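Local atomic coordinates of proline dehydrogenase (Deinococcus radiodurans, PDB entry 4H6Q), a protein that oxidises L-proline to delta-1-pyrroline-5-carboxylate with FAD as cofactor and a quinone as electron acceptor, the first step in the breakdown of proline to glutamate. Residues A230-R235 against Q257-I262. Numbering follows the deposited sequence. Where two conformers were deposited one is given.
With FAD (flavin-adenine dinucleotide), chain C.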
loop_
_atom_site.group_PDB
_atom_site.type_symbol
_atom_site.label_atom_id
_atom_site.label_comp_id
_atom_site.label_asym_id
_atom_site.label_seq_id
_atom_site.Cartn_x
_atom_site.Cartn_y
_atom_site.Cartn_z
ATOM N N ALA A 230 -2.186 7.323 5.111
ATOM C CA ALA A 230 -0.839 6.741 5.057
ATOM C C ALA A 230 0.215 7.836 5.010
ATOM O O ALA A 230 0.487 8.397 3.937
ATOM C CB ALA A 230 -0.722 5.837 3.824
ATOM N N THR A 231 0.780 8.149 6.167
ATOM C CA THR A 231 1.808 9.177 6.282
ATOM C C THR A 231 2.498 9.059 7.618
ATOM O O THR A 231 1.914 8.505 8.583
ATOM C CB THR A 231 1.204 10.618 6.130
ATOM O OG1 THR A 231 2.259 11.588 6.117
ATOM C CG2 THR A 231 0.225 10.983 7.285
ATOM N N HIS A 232 3.732 9.567 7.689
ATOM C CA HIS A 232 4.433 9.671 8.973
ATOM C C HIS A 232 4.561 11.146 9.398
ATOM O O HIS A 232 5.283 11.470 10.349
ATOM C CB HIS A 232 5.819 9.030 8.905
ATOM C CG HIS A 232 5.845 7.749 8.120
ATOM N ND1 HIS A 232 6.102 7.731 6.759
ATOM C CD2 HIS A 232 5.657 6.452 8.493
ATOM C CE1 HIS A 232 6.044 6.479 6.326
ATOM N NE2 HIS A 232 5.777 5.683 7.363
ATOM N N ASP A 233 3.864 12.032 8.680
ATOM C CA ASP A 233 3.937 13.480 8.941
ATOM C C ASP A 233 3.009 13.835 10.122
ATOM O O ASP A 233 1.794 13.783 10.009
ATOM C CB ASP A 233 3.533 14.231 7.660
ATOM C CG ASP A 233 3.571 15.722 7.807
ATOM O OD1 ASP A 233 3.465 16.286 8.925
ATOM O OD2 ASP A 233 3.659 16.381 6.738
ATOM N N GLU A 234 3.610 14.167 11.262
ATOM C CA GLU A 234 2.860 14.375 12.493
ATOM C C GLU A 234 1.928 15.582 12.419
ATOM O O GLU A 234 0.857 15.592 13.058
ATOM C CB GLU A 234 3.819 14.543 13.665
ATOM C CG GLU A 234 3.854 13.373 14.544
ATOM C CD GLU A 234 4.456 13.623 15.902
ATOM O OE1 GLU A 234 5.698 13.727 15.931
ATOM O OE2 GLU A 234 3.712 13.715 16.931
ATOM N N ARG A 235 2.323 16.612 11.661
ATOM C CA ARG A 235 1.459 17.790 11.506
ATOM C C ARG A 235 0.152 17.368 10.810
ATOM O O ARG A 235 -0.949 17.789 11.209
ATOM C CB ARG A 235 2.131 18.894 10.701
ATOM N N GLN A 257 -1.883 4.645 8.497
ATOM C CA GLN A 257 -0.947 3.634 8.000
ATOM C C GLN A 257 0.445 4.192 7.918
ATOM O O GLN A 257 0.629 5.381 7.630
ATOM C CB GLN A 257 -1.343 3.113 6.605
ATOM C CG GLN A 257 -2.693 2.358 6.612
ATOM C CD GLN A 257 -2.984 1.672 5.281
ATOM O OE1 GLN A 257 -2.288 1.909 4.287
ATOM N NE2 GLN A 257 -4.027 0.843 5.237
ATOM N N MET A 258 1.452 3.341 8.221
ATOM C CA MET A 258 2.873 3.750 8.216
ATOM C C MET A 258 3.670 2.609 7.597
ATOM O O MET A 258 3.215 1.437 7.592
ATOM C CB MET A 258 3.377 3.917 9.656
ATOM C CG MET A 258 2.893 5.194 10.311
ATOM S SD MET A 258 1.341 4.973 11.141
ATOM C CE MET A 258 1.007 6.726 11.454
ATOM N N LEU A 259 4.865 2.941 7.100
ATOM C CA LEU A 259 5.779 1.919 6.617
ATOM C C LEU A 259 6.503 1.250 7.786
ATOM O O LEU A 259 6.871 1.937 8.771
ATOM C CB LEU A 259 6.788 2.487 5.602
ATOM C CG LEU A 259 6.191 3.195 4.355
ATOM C CD1 LEU A 259 7.355 3.712 3.442
ATOM C CD2 LEU A 259 5.307 2.254 3.588
ATOM N N TYR A 260 6.744 -0.046 7.645
ATOM C CA TYR A 260 7.527 -0.786 8.654
ATOM C C TYR A 260 8.806 -0.027 8.993
ATOM O O TYR A 260 9.574 0.374 8.073
ATOM C CB TYR A 260 7.837 -2.165 8.081
ATOM C CG TYR A 260 8.598 -3.111 8.981
ATOM C CD1 TYR A 260 8.062 -3.651 10.167
ATOM C CD2 TYR A 260 9.885 -3.514 8.622
ATOM C CE1 TYR A 260 8.809 -4.618 10.925
ATOM C CE2 TYR A 260 10.609 -4.384 9.362
ATOM C CZ TYR A 260 10.097 -4.922 10.485
ATOM O OH TYR A 260 10.938 -5.791 11.165
ATOM N N GLY A 261 9.067 0.179 10.293
ATOM C CA GLY A 261 10.315 0.792 10.724
ATOM C C GLY A 261 10.316 2.289 10.837
ATOM O O GLY A 261 11.327 2.852 11.276
ATOM N N ILE A 262 9.239 2.957 10.414
ATOM C CA ILE A 262 9.231 4.423 10.389
ATOM C C ILE A 262 8.220 4.961 11.392
ATOM O O ILE A 262 7.011 4.631 11.341
ATOM C CB ILE A 262 8.967 4.991 8.959
ATOM C CG1 ILE A 262 9.945 4.398 7.934
ATOM C CG2 ILE A 262 9.036 6.551 8.974
ATOM C CD1 ILE A 262 9.833 4.937 6.487
HETATM P PA FAD C . 7.314 13.172 4.453
HETATM O O1A FAD C . 6.834 14.625 4.374
HETATM O O2A FAD C . 8.175 12.670 3.367
HETATM O O5B FAD C . 8.025 12.813 5.726
HETATM C C5B FAD C . 7.430 13.112 6.979
HETATM C C4B FAD C . 8.281 12.686 8.157
HETATM O O4B FAD C . 8.162 11.287 8.281
HETATM C C3B FAD C . 9.738 12.915 7.979
HETATM O O3B FAD C . 10.171 14.234 8.271
HETATM C C2B FAD C . 10.296 11.884 8.884
HETATM O O2B FAD C . 10.135 12.226 10.244
HETATM C C1B FAD C . 9.406 10.722 8.576
HETATM N N9A FAD C . 9.855 9.916 7.440
HETATM C C8A FAD C . 9.158 9.687 6.255
HETATM N N7A FAD C . 9.842 8.899 5.426
HETATM C C5A FAD C . 11.019 8.555 6.084
HETATM C C6A FAD C . 12.116 7.784 5.746
HETATM N N6A FAD C . 12.192 7.101 4.495
HETATM N N1A FAD C . 13.115 7.678 6.636
HETATM C C2A FAD C . 13.078 8.294 7.835
HETATM N N3A FAD C . 12.044 9.061 8.215
HETATM C C4A FAD C . 11.029 9.181 7.365
HETATM N N1 FAD C . 3.296 6.336 -2.410
HETATM C C2 FAD C . 2.973 5.933 -3.669
HETATM O O2 FAD C . 3.326 6.725 -4.654
HETATM N N3 FAD C . 2.294 4.774 -3.927
HETATM C C4 FAD C . 1.899 3.927 -2.898
HETATM O O4 FAD C . 1.247 2.779 -3.173
HETATM C C4X FAD C . 2.228 4.310 -1.524
HETATM N N5 FAD C . 1.863 3.516 -0.467
HETATM C C5X FAD C . 2.171 3.962 0.799
HETATM C C6 FAD C . 1.802 3.178 1.904
HETATM C C7 FAD C . 2.083 3.630 3.219
HETATM C C7M FAD C . 1.681 2.779 4.422
HETATM C C8 FAD C . 2.737 4.874 3.391
HETATM C C8M FAD C . 3.047 5.394 4.769
HETATM C C9 FAD C . 3.133 5.632 2.278
HETATM C C9A FAD C . 2.838 5.196 1.002
HETATM N N10 FAD C . 3.217 5.998 -0.093
HETATM C C10 FAD C . 2.924 5.554 -1.358
HETATM C "C1'" FAD C . 3.864 7.289 0.075
HETATM C "C2'" FAD C . 5.352 7.337 -0.088
HETATM O "O2'" FAD C . 5.838 6.074 0.350
HETATM C "C3'" FAD C . 5.590 8.671 0.661
HETATM O "O3'" FAD C . 5.713 9.801 -0.151
HETATM C "C4'" FAD C . 6.623 8.692 1.717
HETATM O "O4'" FAD C . 6.227 7.725 2.624
HETATM C "C5'" FAD C . 6.643 10.077 2.348
HETATM O "O5'" FAD C . 6.510 9.940 3.729
HETATM P P FAD C . 5.487 10.810 4.584
HETATM O O1P FAD C . 4.010 10.934 4.099
HETATM O O2P FAD C . 5.805 10.355 6.034
HETATM O O3P FAD C . 6.066 12.317 4.613
#
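H232 bridges the two segments and the FAD pyrophosphate with its imidazole. Its NE2 accepts the backbone N-H of L259 at 2.9 Å, close to straight (168°) and near the ring plane, while ND1 donates to FAD O2P at 2.7 Å. The same phosphate oxygen also takes the backbone N-H of H232. With CG beside the backbone N (chi1 -40°), the ring reaches across to the end of strand 254-259. From the turn that follows, CG2 of I262 sits over one face, 3.5 Å from the centroid in a CH-pi contact, and CG of M258, in the conformer given, comes within 3.5 Å of H232 CD2. Bonds at both nitrogens and a methyl on one face fix the rotation of the imidazole; an alanine here would probably leave L259 N without its acceptor, open a gap beneath the I262 methyl and beside M258, and cost O2P one of its donors. T231 OG1 grips the neighbouring O1P at 2.8 Å and accepts from D233 N, an ST turn. Nearer the isoalloxazine, the methyl of A230 and CD2 of L259 pack against the dimethylbenzene ring, L259 CD2 lying 3.5 Å from FAD C7. This buried packing gives way to partly exposed ends: D233, the N-cap of helix 234-246, and the type II turn through Y260 and G261 diverge without touching. The backbone pairing is slight, a single parallel bridge of A230 with Q257 and a weak T231 N to Q257 O bond. In the beta8-alpha8 barrel the contact joins the C-terminal ends of adjacent strands 227-230 and 254-259, linked through helix 234-246 and flanked by strands 188-191 and 277-283.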